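PDB 3CXB: secreted effector protein SifA from Salmonella typhimurium, which is a translocated virulence effector required for endosomal tubulation and the formation of Salmonella-induced filaments in host cells, where it interacts with PLEKHM2 (SKIP). Local coordinates for residues 93-98 with 113-118; 147-152 with 163-168. One frame throughout, in Å; residues are numbered along the deposited sequence.

Contact 1: residues 93-98 with 113-118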
loop_
_atom_site.group_PDB
_atom_site.type_symbol
_atom_site.label_atom_id
_atom_site.label_comp_id
_atom_site.label_asym_id
_atom_site.label_seq_id
_atom_site.Cartn_x
_atom_site.Cartn_y
_atom_site.Cartn_z
ATOM N N ASP A 93 -7.879 -16.938 -1.317
ATOM C CA ASP A 93 -6.925 -15.869 -1.533
ATOM C C ASP A 93 -7.271 -14.907 -2.687
ATOM O O ASP A 93 -6.959 -13.712 -2.638
ATOM C CB ASP A 93 -5.566 -16.507 -1.772
ATOM C CG ASP A 93 -4.445 -15.565 -1.525
ATOM O OD1 ASP A 93 -4.526 -14.817 -0.532
ATOM O OD2 ASP A 93 -3.481 -15.579 -2.308
ATOM N N ALA A 94 -7.909 -15.430 -3.729
ATOM C CA ALA A 94 -8.272 -14.616 -4.882
ATOM C C ALA A 94 -9.154 -13.434 -4.499
ATOM O O ALA A 94 -9.199 -12.430 -5.207
ATOM C CB ALA A 94 -8.982 -15.475 -5.928
ATOM N N THR A 95 -9.850 -13.550 -3.377
ATOM C CA THR A 95 -10.733 -12.488 -2.944
ATOM C C THR A 95 -10.533 -12.115 -1.465
ATOM O O THR A 95 -10.020 -12.916 -0.668
ATOM C CB THR A 95 -12.205 -12.905 -3.208
ATOM O OG1 THR A 95 -13.093 -12.164 -2.360
ATOM C CG2 THR A 95 -12.381 -14.385 -2.945
ATOM N N ILE A 96 -10.897 -10.880 -1.116
ATOM C CA ILE A 96 -10.807 -10.409 0.264
ATOM C C ILE A 96 -11.947 -9.430 0.534
ATOM O O ILE A 96 -12.341 -8.656 -0.340
ATOM C CB ILE A 96 -9.431 -9.765 0.580
ATOM C CG1 ILE A 96 -9.407 -9.317 2.042
ATOM C CG2 ILE A 96 -9.152 -8.638 -0.359
ATOM C CD1 ILE A 96 -8.034 -9.067 2.580
ATOM N N ILE A 97 -12.485 -9.481 1.748
ATOM C CA ILE A 97 -13.607 -8.634 2.136
ATOM C C ILE A 97 -13.310 -7.864 3.412
ATOM O O ILE A 97 -12.659 -8.382 4.312
ATOM C CB ILE A 97 -14.834 -9.501 2.388
ATOM C CG1 ILE A 97 -15.011 -10.467 1.224
ATOM C CG2 ILE A 97 -16.055 -8.645 2.557
ATOM C CD1 ILE A 97 -16.149 -11.430 1.409
ATOM N N LEU A 98 -13.783 -6.627 3.490
ATOM C CA LEU A 98 -13.578 -5.804 4.677
ATOM C C LEU A 98 -14.984 -5.393 4.997
ATOM O O LEU A 98 -15.765 -5.159 4.084
ATOM C CB LEU A 98 -12.742 -4.553 4.364
ATOM C CG LEU A 98 -11.463 -4.747 3.537
ATOM C CD1 LEU A 98 -10.770 -3.427 3.362
ATOM C CD2 LEU A 98 -10.533 -5.705 4.214
ATOM N N THR A 113 -15.748 -5.714 -0.987
ATOM C CA THR A 113 -15.151 -6.951 -1.469
ATOM C C THR A 113 -14.151 -6.569 -2.536
ATOM O O THR A 113 -14.340 -5.582 -3.246
ATOM C CB THR A 113 -16.213 -7.893 -2.047
ATOM O OG1 THR A 113 -16.716 -7.334 -3.263
ATOM C CG2 THR A 113 -17.381 -8.058 -1.051
ATOM N N GLN A 114 -13.062 -7.319 -2.615
ATOM C CA GLN A 114 -12.044 -7.037 -3.608
ATOM C C GLN A 114 -11.624 -8.344 -4.244
ATOM O O GLN A 114 -11.055 -9.225 -3.600
ATOM C CB GLN A 114 -10.828 -6.330 -2.984
ATOM C CG GLN A 114 -11.176 -5.221 -1.991
ATOM C CD GLN A 114 -10.005 -4.290 -1.698
ATOM O OE1 GLN A 114 -8.824 -4.667 -1.803
ATOM N NE2 GLN A 114 -10.327 -3.069 -1.314
ATOM N N ASN A 115 -11.934 -8.461 -5.521
ATOM C CA ASN A 115 -11.609 -9.638 -6.292
ATOM C C ASN A 115 -10.353 -9.332 -7.079
ATOM O O ASN A 115 -9.669 -8.353 -6.804
ATOM C CB ASN A 115 -12.776 -9.959 -7.224
ATOM C CG ASN A 115 -14.078 -10.120 -6.474
ATOM O OD1 ASN A 115 -14.232 -11.034 -5.673
ATOM N ND2 ASN A 115 -15.018 -9.223 -6.716
ATOM N N THR A 116 -10.066 -10.164 -8.068
ATOM C CA THR A 116 -8.880 -10.006 -8.902
ATOM C C THR A 116 -8.869 -8.820 -9.855
ATOM O O THR A 116 -7.813 -8.261 -10.139
ATOM C CB THR A 116 -8.658 -11.262 -9.741
ATOM O OG1 THR A 116 -9.875 -11.587 -10.433
ATOM C CG2 THR A 116 -8.254 -12.432 -8.850
ATOM N N ASP A 117 -10.039 -8.440 -10.352
ATOM C CA ASP A 117 -10.131 -7.341 -11.306
ATOM C C ASP A 117 -11.068 -6.208 -10.937
ATOM O O ASP A 117 -11.041 -5.154 -11.560
ATOM C CB ASP A 117 -10.561 -7.885 -12.659
ATOM C CG ASP A 117 -9.543 -7.632 -13.718
ATOM O OD1 ASP A 117 -9.719 -8.163 -14.836
ATOM O OD2 ASP A 117 -8.570 -6.897 -13.424
ATOM N N THR A 118 -11.899 -6.427 -9.928
ATOM C CA THR A 118 -12.857 -5.414 -9.519
ATOM C C THR A 118 -12.948 -5.352 -8.012
ATOM O O THR A 118 -12.344 -6.145 -7.308
ATOM C CB THR A 118 -14.247 -5.755 -10.033
ATOM O OG1 THR A 118 -14.813 -6.787 -9.210
ATOM C CG2 THR A 118 -14.161 -6.253 -11.472
HETATM O O HOH W 1 -8.296 -9.622 -3.683
#
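I96 and Q114 form the tight end of this contact, a hydrogen-bonded antiparallel pair closed by two backbone bonds. The amide N of Q114 meets the O of I96 at 2.7 Å, almost along the C=O axis (169° at the oxygen). In return the I96 N reaches the Q114 O at 3.0 Å, lying in that carbonyl's plane. The two side chains run alongside each other on one face, with I96 CG2 3.9 Å from Q114 CB. Q114 goes on extended beyond CG to lie against R62, L65 and T66 of helix 62-75, a side chain long enough to span from the strand to the helix. On the other face, I97 and T113 are a non-hydrogen-bonded pair touching through methyls, CG2 of I97 to CG2 of T113 at 3.9 Å; both are beta-branched, as suits extended backbone. Strands 96-101 and 108-114 make a hairpin within a five-stranded antiparallel meander, in which strand 84-87 flanks the first and 118-123 the second. Towards A94 and T116 the pairing loosens, and the CA atoms of these two residues stand 6.1 Å apart. Here a water bridges the chains, donating to Q114 O at 2.8 Å and only weakly to A94 O, so that the Q114 carbonyl accepts from both the I96 amide and this water. T95 and N115 merely lie side by side, OG1 to OD1 3.7 Å. N115 belongs to the turn into strand 118-123, where its N donates to the O of T118 at 3.0 Å.

Contact 2: residues 147-152 with 163-168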
loop_
_atom_site.group_PDB
_atom_site.type_symbol
_atom_site.label_atom_id
_atom_site.label_comp_id
_atom_site.label_asym_id
_atom_site.label_seq_id
_atom_site.Cartn_x
_atom_site.Cartn_y
_atom_site.Cartn_z
ATOM N N MET A 147 -0.391 -10.345 -10.759
ATOM C CA MET A 147 -1.153 -9.644 -9.736
ATOM C C MET A 147 -0.657 -10.087 -8.372
ATOM O O MET A 147 0.171 -10.990 -8.260
ATOM C CB MET A 147 -2.636 -9.970 -9.846
ATOM C CG MET A 147 -2.919 -11.407 -9.495
ATOM S SD MET A 147 -4.563 -11.675 -8.848
ATOM C CE MET A 147 -5.362 -12.375 -10.368
ATOM N N ILE A 148 -1.183 -9.456 -7.333
ATOM C CA ILE A 148 -0.796 -9.782 -5.978
ATOM C C ILE A 148 -2.038 -9.931 -5.141
ATOM O O ILE A 148 -2.776 -8.965 -4.961
ATOM C CB ILE A 148 0.057 -8.669 -5.331
ATOM C CG1 ILE A 148 1.370 -8.492 -6.079
ATOM C CG2 ILE A 148 0.363 -9.022 -3.884
ATOM C CD1 ILE A 148 2.216 -7.372 -5.506
ATOM N N LYS A 149 -2.268 -11.142 -4.644
ATOM C CA LYS A 149 -3.403 -11.402 -3.774
ATOM C C LYS A 149 -2.946 -11.063 -2.362
ATOM O O LYS A 149 -1.751 -10.875 -2.119
ATOM C CB LYS A 149 -3.842 -12.860 -3.883
ATOM C CG LYS A 149 -4.471 -13.168 -5.231
ATOM C CD LYS A 149 -4.874 -14.627 -5.378
ATOM C CE LYS A 149 -5.355 -14.926 -6.805
ATOM N NZ LYS A 149 -5.661 -16.371 -7.037
ATOM N N ARG A 150 -3.885 -10.954 -1.431
ATOM C CA ARG A 150 -3.488 -10.604 -0.078
ATOM C C ARG A 150 -4.497 -10.980 0.995
ATOM O O ARG A 150 -5.688 -11.069 0.730
ATOM C CB ARG A 150 -3.205 -9.107 -0.020
ATOM C CG ARG A 150 -4.437 -8.242 -0.279
ATOM C CD ARG A 150 -4.066 -6.800 -0.628
ATOM N NE ARG A 150 -3.997 -6.567 -2.071
ATOM C CZ ARG A 150 -3.017 -5.896 -2.669
ATOM N NH1 ARG A 150 -3.034 -5.722 -3.985
ATOM N NH2 ARG A 150 -2.010 -5.411 -1.951
ATOM N N ARG A 151 -3.999 -11.200 2.211
ATOM C CA ARG A 151 -4.839 -11.572 3.354
ATOM C C ARG A 151 -4.423 -10.727 4.564
ATOM O O ARG A 151 -3.267 -10.333 4.684
ATOM C CB ARG A 151 -4.694 -13.067 3.650
ATOM C CG ARG A 151 -3.290 -13.495 4.061
ATOM C CD ARG A 151 -3.198 -15.006 4.327
ATOM N NE ARG A 151 -3.236 -15.800 3.097
ATOM C CZ ARG A 151 -4.245 -16.585 2.729
ATOM N NH1 ARG A 151 -4.172 -17.263 1.594
ATOM N NH2 ARG A 151 -5.326 -16.695 3.495
ATOM N N TYR A 152 -5.375 -10.436 5.442
ATOM C CA TYR A 152 -5.128 -9.611 6.618
ATOM C C TYR A 152 -3.959 -10.055 7.483
ATOM O O TYR A 152 -3.826 -11.235 7.794
ATOM C CB TYR A 152 -6.385 -9.576 7.474
ATOM C CG TYR A 152 -6.239 -8.790 8.749
ATOM C CD1 TYR A 152 -6.276 -7.399 8.739
ATOM C CD2 TYR A 152 -6.071 -9.437 9.965
ATOM C CE1 TYR A 152 -6.156 -6.663 9.906
ATOM C CE2 TYR A 152 -5.944 -8.712 11.142
ATOM C CZ TYR A 152 -5.991 -7.321 11.107
ATOM O OH TYR A 152 -5.888 -6.602 12.275
ATOM N N THR A 163 0.106 -13.864 -1.606
ATOM C CA THR A 163 0.646 -14.692 -2.687
ATOM C C THR A 163 0.775 -13.922 -4.003
ATOM O O THR A 163 -0.053 -13.065 -4.329
ATOM C CB THR A 163 -0.233 -15.927 -2.955
ATOM O OG1 THR A 163 -1.433 -15.510 -3.602
ATOM C CG2 THR A 163 -0.606 -16.638 -1.647
ATOM N N LEU A 164 1.815 -14.240 -4.763
ATOM C CA LEU A 164 2.073 -13.595 -6.046
ATOM C C LEU A 164 1.523 -14.426 -7.206
ATOM O O LEU A 164 1.858 -15.596 -7.346
ATOM C CB LEU A 164 3.580 -13.397 -6.225
ATOM C CG LEU A 164 4.148 -12.798 -7.517
ATOM C CD1 LEU A 164 3.858 -13.715 -8.667
ATOM C CD2 LEU A 164 3.547 -11.426 -7.790
ATOM N N CYS A 165 0.689 -13.822 -8.042
ATOM C CA CYS A 165 0.134 -14.545 -9.179
ATOM C C CYS A 165 0.708 -14.072 -10.515
ATOM O O CYS A 165 0.577 -12.908 -10.881
ATOM C CB CYS A 165 -1.386 -14.413 -9.206
ATOM S SG CYS A 165 -2.258 -15.239 -7.845
ATOM N N LEU A 166 1.348 -14.992 -11.229
ATOM C CA LEU A 166 1.946 -14.699 -12.524
ATOM C C LEU A 166 1.191 -15.419 -13.630
ATOM O O LEU A 166 0.600 -16.476 -13.412
ATOM C CB LEU A 166 3.396 -15.166 -12.561
ATOM C CG LEU A 166 4.434 -14.472 -11.688
ATOM C CD1 LEU A 166 5.751 -15.241 -11.789
ATOM C CD2 LEU A 166 4.604 -13.028 -12.131
ATOM N N ASN A 167 1.229 -14.841 -14.826
ATOM C CA ASN A 167 0.561 -15.429 -15.974
ATOM C C ASN A 167 1.409 -15.211 -17.230
ATOM O O ASN A 167 1.181 -14.277 -17.996
ATOM C CB ASN A 167 -0.818 -14.801 -16.152
ATOM C CG ASN A 167 -1.715 -15.624 -17.051
ATOM O OD1 ASN A 167 -1.354 -15.947 -18.186
ATOM N ND2 ASN A 167 -2.893 -15.973 -16.549
ATOM N N PRO A 168 2.412 -16.076 -17.449
ATOM C CA PRO A 168 3.283 -15.956 -18.620
ATOM C C PRO A 168 2.543 -16.279 -19.910
ATOM O O PRO A 168 1.390 -16.711 -19.882
ATOM C CB PRO A 168 4.392 -16.960 -18.321
ATOM C CG PRO A 168 3.663 -18.036 -17.587
ATOM C CD PRO A 168 2.792 -17.243 -16.633
#
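Segments 147-152 and 163-167 run as antiparallel strands inclined at 152° and 4.8 Å apart at closest, held chiefly by the two-bond M147-C165 pair; K149 N also donates to T163 O, where the pairing is looser. In the M147-C165 pair the M147 N lies in the plane of the C165 carbonyl, 2.7 Å from its O, whereas the C165 N comes to the M147 O at 2.9 Å from above the carbonyl plane, 32° out of it. M147, K149, T163 and C165 share one face. The CG of M147, set between the backbone N and carbonyl carbon, packs on C165 CB, and the chain then bends at chi3. K149, by contrast, is extended beyond CG, so that its methylenes pass over the sulfur, with CE 3.3 Å from C165 SG. A buried cysteine suits this spot because it is compact and apolar enough to lie beneath an aliphatic chain, while lysine supplies the run of methylenes that lies along the sulfur. T163 turns OG1 towards K149 CB at 3.6 Å, a packing contact; the hydroxyl's polar partner is the carboxylate of D93. On the other face I148 and L164, a non-hydrogen-bonded pair, cross obliquely. L164 has CG anti to the backbone N (chi1 177°), which lets CD2 swing back to I148 CG1 at 4.0 Å and beside the M147 O. Strand 145-153 is an outer strand of the three-stranded sheet in this chain; strand 158-167 is its middle member, pairing on its far side with 174-177 through L164 to V176 and L166 to L174, while I148 and L166 face I294, Q297 and I290 of helix 283-303.

In the fold
Contacts 1 and 2 lie in hairpins of two different antiparallel sheets, in series along the chain, with centres about 11 Å apart. D93, in the loop leading into strand 96-101, joins them: its OD2 makes a probable hydrogen bond to OG1 of T163 at 2.4 Å, and its OD1 forms a long, weak ion pair with NH1 of R151 at 3.3 Å. The arginine would be expected to favour a charged carboxylate here. Elsewhere, an apolar touch brings CG2 of T116 to CE of M147 at 3.3 Å. Both hairpins fall within the large region that interacts with host PLEKHM2.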